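Local coordinates for transcriptional regulator (Streptococcus thermophilus LMD-9, PDB 5JUF), which probably activates competence genes as a quorum-sensing regulator of the RNPP family, joining a helix-turn-helix DNA-binding part to a tetratricopeptide part that responds to a signalling peptide, at residues A[209-214]-A[246-251]; A[235-238]-A[242-245]. All blocks are in the same frame, centred on the assembly; numbering follows the deposited sequence.

In the fold
Both contacts lie in the ComR tetratricopeptide region, on the same side of the chain's centre, with their own centres about 10 Å apart. Along the chain the order is 209-214, 235-238, 242-245, 246-251, which nests contact 2 inside the loop closed by contact 1. Three successive helices, 200-219, 226-240 and 246-260, are involved: contact 1 joins the first to the third, and contact 2 packs the end region of the second against the turn that leads to the third. They touch directly, since Ile-237 CD1 lies 3.6 Å from Val-249 CG2. The turn therefore continues into the inter-helix packing, as expected of a superhelix built from consecutive antiparallel helices.

Contact 1: A[209-214]-A[246-251]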
loop_
_atom_site.group_PDB
_atom_site.type_symbol
_atom_site.label_atom_id
_atom_site.label_comp_id
_atom_site.label_asym_id
_atom_site.label_seq_id
_atom_site.Cartn_x
_atom_site.Cartn_y
_atom_site.Cartn_z
ATOM N N ASP A 209 -5.114 5.034 1.690
ATOM C CA ASP A 209 -6.036 4.040 1.151
ATOM C C ASP A 209 -7.489 4.473 1.333
ATOM O O ASP A 209 -8.320 4.258 0.445
ATOM C CB ASP A 209 -5.800 2.683 1.812
ATOM C CG ASP A 209 -4.640 1.917 1.192
ATOM O OD1 ASP A 209 -4.045 2.412 0.220
ATOM O OD2 ASP A 209 -4.335 0.806 1.672
ATOM N N LEU A 210 -7.823 5.084 2.480
ATOM C CA LEU A 210 -9.194 5.557 2.674
ATOM C C LEU A 210 -9.548 6.645 1.661
ATOM O O LEU A 210 -10.669 6.679 1.145
ATOM C CB LEU A 210 -9.404 6.058 4.114
ATOM C CG LEU A 210 -9.287 4.982 5.219
ATOM C CD1 LEU A 210 -9.140 5.595 6.605
ATOM C CD2 LEU A 210 -10.472 4.038 5.194
ATOM N N MET A 211 -8.604 7.544 1.367
ATOM C CA MET A 211 -8.856 8.594 0.379
ATOM C C MET A 211 -9.044 8.000 -1.009
ATOM O O MET A 211 -9.876 8.475 -1.790
ATOM C CB MET A 211 -7.701 9.604 0.348
ATOM C CG MET A 211 -7.485 10.415 1.612
ATOM S SD MET A 211 -8.885 11.437 2.094
ATOM C CE MET A 211 -9.284 12.212 0.524
ATOM N N ALA A 212 -8.258 6.971 -1.341
ATOM C CA ALA A 212 -8.445 6.290 -2.621
ATOM C C ALA A 212 -9.819 5.640 -2.696
ATOM O O ALA A 212 -10.488 5.699 -3.737
ATOM C CB ALA A 212 -7.341 5.249 -2.833
ATOM N N ILE A 213 -10.264 5.027 -1.593
ATOM C CA ILE A 213 -11.592 4.416 -1.565
ATOM C C ILE A 213 -12.668 5.474 -1.777
ATOM O O ILE A 213 -13.604 5.295 -2.570
ATOM C CB ILE A 213 -11.804 3.674 -0.234
ATOM C CG1 ILE A 213 -10.903 2.436 -0.171
ATOM C CG2 ILE A 213 -13.287 3.347 -0.026
ATOM C CD1 ILE A 213 -10.792 1.861 1.229
ATOM N N ALA A 214 -12.574 6.573 -1.029
ATOM C CA ALA A 214 -13.556 7.648 -1.175
ATOM C C ALA A 214 -13.607 8.162 -2.613
ATOM O O ALA A 214 -14.691 8.375 -3.169
ATOM C CB ALA A 214 -13.225 8.784 -0.201
ATOM N N LYS A 246 -6.912 17.199 7.126
ATOM C CA LYS A 246 -8.300 17.306 7.555
ATOM C C LYS A 246 -9.165 18.085 6.578
ATOM O O LYS A 246 -10.315 17.663 6.357
ATOM C CB LYS A 246 -8.374 17.917 8.958
ATOM C CG LYS A 246 -9.702 17.698 9.660
ATOM C CD LYS A 246 -9.560 17.893 11.171
ATOM C CE LYS A 246 -10.807 17.423 11.927
ATOM N NZ LYS A 246 -10.893 18.086 13.283
ATOM N N PRO A 247 -8.723 19.207 5.984
ATOM C CA PRO A 247 -9.605 19.876 5.014
ATOM C C PRO A 247 -10.059 18.949 3.900
ATOM O O PRO A 247 -11.226 19.027 3.502
ATOM C CB PRO A 247 -8.744 21.045 4.499
ATOM C CG PRO A 247 -7.844 21.382 5.650
ATOM C CD PRO A 247 -7.495 20.003 6.228
ATOM N N SER A 248 -9.194 18.039 3.423
ATOM C CA SER A 248 -9.591 17.140 2.340
ATOM C C SER A 248 -10.718 16.211 2.775
ATOM O O SER A 248 -11.541 15.809 1.947
ATOM C CB SER A 248 -8.385 16.333 1.825
ATOM O OG SER A 248 -7.958 15.340 2.753
ATOM N N VAL A 249 -10.798 15.896 4.066
ATOM C CA VAL A 249 -11.880 15.051 4.554
ATOM C C VAL A 249 -13.183 15.830 4.624
ATOM O O VAL A 249 -14.246 15.303 4.284
ATOM C CB VAL A 249 -11.503 14.439 5.911
ATOM C CG1 VAL A 249 -12.626 13.526 6.421
ATOM C CG2 VAL A 249 -10.196 13.655 5.780
ATOM N N PHE A 250 -13.131 17.084 5.080
ATOM C CA PHE A 250 -14.315 17.935 5.026
ATOM C C PHE A 250 -14.819 18.079 3.594
ATOM O O PHE A 250 -16.032 18.121 3.352
ATOM C CB PHE A 250 -14.012 19.311 5.629
ATOM C CG PHE A 250 -13.988 19.326 7.132
ATOM C CD1 PHE A 250 -14.926 18.616 7.863
ATOM C CD2 PHE A 250 -13.026 20.062 7.815
ATOM C CE1 PHE A 250 -14.905 18.632 9.244
ATOM C CE2 PHE A 250 -12.997 20.084 9.197
ATOM C CZ PHE A 250 -13.939 19.373 9.915
ATOM N N VAL A 251 -13.899 18.167 2.628
ATOM C CA VAL A 251 -14.315 18.190 1.227
ATOM C C VAL A 251 -14.984 16.870 0.840
ATOM O O VAL A 251 -15.931 16.861 0.046
ATOM C CB VAL A 251 -13.115 18.525 0.320
ATOM C CG1 VAL A 251 -13.489 18.384 -1.152
ATOM C CG2 VAL A 251 -12.612 19.962 0.605
#
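Met-211 reaches across from helix 200-219 and brings the end of its side chain up to Ser-248 and Val-249 on helix 246-260. The closest pair of alpha carbons, Met-211 CA and Val-249 CA, is still 8.3 Å apart, and only 87 Å² is buried in total, so the touch depends on one long side chain. Its conformation explains how. CG stands beside the backbone N and opposite the carbonyl carbon (chi1 -65°), and the chain then bends at both following torsions (-60° and -47°). This folded thioether brings SD and CE to the other helix, although the CB of Met-211 does not itself head there.

The methyl CE and the sulfur both end near one oxygen: Met-211 CE lies 4.1 Å from Ser-248 OG, and Met-211 SD is equally far from it. At that range the meeting is van der Waals contact, with no hydrogen bond across the helices. The hydroxyl is engaged within its own chain turn instead, bonding to the carbonyl O of Tyr-245 just before the segment. The CB of Ser-248 points toward helix 200-219, and the rotation about chi1 (72°) lets OG make that bond while still meeting Met-211. Val-249 adds a looser apolar touch, its CG2 lying 4.5 Å from Met-211 SD.

The remaining faces of the two segments pack against other helices. Leu-210 and Ile-213 turn to helix 181-192, while Asp-209, Ala-212 and Ile-213 meet helix 160-173. On the other segment, Pro-247, Phe-250 and Val-251 lie against helix 264-280. Helix 226-240, which comes between the two in the chain, packs on both segments, receiving Ile-213 at Val-229 and Val-249 at Val-230, Leu-234 and Ile-237; Met-211 thus links its two neighbours.

Contact 2: A[235-238]-A[242-245]; sequences AVIE and LYSY
Ile-237 is the bump around which the turn 242-245 folds: its side chain is partly covered by Leu-242, Tyr-243 and Tyr-245, with Val-249 of helix 246-260 adding to the enclosure, and the residue contributes the greatest share of the 297 Å² buried here. Its branches divide the work. CG2, opposite the backbone N, presses on the backbone of Leu-242 and on the ring of Tyr-243, with Ile-237 CG2 3.9 Å from Tyr-243 CD1. CD1, at the end of the other branch, reaches the backbone carbonyl of Tyr-245, with Ile-237 CD1 3.9 Å from Tyr-245 C. The curved backbone from Leu-242 to Tyr-245 thus provides the hollow that these methyls enter.

Next to it, Leu-242 lays CD1 against Val-236 CG1 at 4.0 Å, so this second apolar pair extends the packing one residue back along the helix.

Two polar links fix the turn. The backbone N-H of Leu-242 bonds to Ile-237 O at 3.0 Å, in the carbonyl plane and on a lone pair, with an N-H...O angle of 151°. Farther out, Tyr-243 OH donates to Glu-238 OE1 at 3.2 Å. Glu-238 starts away from the turn and folds back through a bend at chi2 (74°), bringing OE1 to the edge of the Tyr-243 ring. The hydroxyl approaches from above the carboxylate plane, and the ring and carboxylate planes stand 68° apart.

Toward helix 200-219, Val-236 and Ile-237 also touch Phe-207, whose ring meets that of Tyr-245. A short 3-10 segment at 243-245, closed by Tyr-245 N bonding to Leu-242 O, precedes helix 246-260. The whole is the interhelical turn of an alpha-alpha hairpin, joining consecutive antiparallel helices 226-240 and 246-260 as in tetratricopeptide-type superhelices.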
loop_
_atom_site.group_PDB
_atom_site.type_symbol
_atom_site.label_atom_id
_atom_site.label_comp_id
_atom_site.label_asym_id
_atom_site.label_seq_id
_atom_site.Cartn_x
_atom_site.Cartn_y
_atom_site.Cartn_z
ATOM N N ALA A 235 -10.661 9.629 12.276
ATOM C CA ALA A 235 -10.049 8.970 13.425
ATOM C C ALA A 235 -8.545 8.790 13.228
ATOM O O ALA A 235 -7.766 8.981 14.168
ATOM C CB ALA A 235 -10.721 7.617 13.672
ATOM N N VAL A 236 -8.122 8.407 12.021
ATOM C CA VAL A 236 -6.695 8.352 11.710
ATOM C C VAL A 236 -6.058 9.724 11.892
ATOM O O VAL A 236 -4.978 9.850 12.482
ATOM C CB VAL A 236 -6.463 7.813 10.283
ATOM C CG1 VAL A 236 -4.998 7.947 9.896
ATOM C CG2 VAL A 236 -6.888 6.352 10.177
ATOM N N ILE A 237 -6.699 10.772 11.362
ATOM C CA ILE A 237 -6.144 12.117 11.513
ATOM C C ILE A 237 -5.936 12.441 12.981
ATOM O O ILE A 237 -4.914 13.025 13.364
ATOM C CB ILE A 237 -7.044 13.167 10.828
ATOM C CG1 ILE A 237 -6.898 13.070 9.307
ATOM C CG2 ILE A 237 -6.721 14.587 11.342
ATOM C CD1 ILE A 237 -7.926 13.882 8.572
ATOM N N GLU A 238 -6.897 12.065 13.832
ATOM C CA GLU A 238 -6.774 12.382 15.251
ATOM C C GLU A 238 -5.673 11.554 15.909
ATOM O O GLU A 238 -4.914 12.070 16.737
ATOM C CB GLU A 238 -8.118 12.165 15.960
ATOM C CG GLU A 238 -8.127 12.533 17.436
ATOM C CD GLU A 238 -8.134 14.036 17.670
ATOM O OE1 GLU A 238 -8.320 14.797 16.694
ATOM O OE2 GLU A 238 -7.954 14.458 18.833
ATOM N N LEU A 242 -2.658 14.264 11.872
ATOM C CA LEU A 242 -2.423 14.569 10.453
ATOM C C LEU A 242 -3.273 15.761 9.996
ATOM O O LEU A 242 -4.041 15.687 9.039
ATOM C CB LEU A 242 -2.717 13.345 9.600
ATOM C CG LEU A 242 -2.066 12.056 10.084
ATOM C CD1 LEU A 242 -2.474 10.909 9.176
ATOM C CD2 LEU A 242 -0.559 12.243 10.114
ATOM N N TYR A 243 -3.077 16.897 10.667
ATOM C CA TYR A 243 -4.077 17.957 10.556
ATOM C C TYR A 243 -4.110 18.594 9.174
ATOM O O TYR A 243 -5.167 19.066 8.756
ATOM C CB TYR A 243 -3.861 18.991 11.661
ATOM C CG TYR A 243 -4.402 18.471 12.977
ATOM C CD1 TYR A 243 -5.678 17.915 13.041
ATOM C CD2 TYR A 243 -3.629 18.479 14.128
ATOM C CE1 TYR A 243 -6.185 17.403 14.222
ATOM C CE2 TYR A 243 -4.124 17.970 15.317
ATOM C CZ TYR A 243 -5.407 17.433 15.354
ATOM O OH TYR A 243 -5.917 16.925 16.527
ATOM N N SER A 244 -2.993 18.601 8.436
ATOM C CA SER A 244 -3.028 19.211 7.108
ATOM C C SER A 244 -3.914 18.426 6.139
ATOM O O SER A 244 -4.284 18.961 5.087
ATOM C CB SER A 244 -1.611 19.345 6.541
ATOM O OG SER A 244 -1.061 18.071 6.271
ATOM N N TYR A 245 -4.279 17.188 6.478
ATOM C CA TYR A 245 -5.160 16.383 5.637
ATOM C C TYR A 245 -6.621 16.520 6.024
ATOM O O TYR A 245 -7.488 15.998 5.317
ATOM C CB TYR A 245 -4.758 14.907 5.704
ATOM C CG TYR A 245 -3.401 14.629 5.084
ATOM C CD1 TYR A 245 -2.808 15.551 4.221
ATOM C CD2 TYR A 245 -2.708 13.452 5.365
ATOM C CE1 TYR A 245 -1.567 15.315 3.655
ATOM C CE2 TYR A 245 -1.465 13.204 4.802
ATOM C CZ TYR A 245 -0.898 14.143 3.948
ATOM O OH TYR A 245 0.336 13.912 3.376
#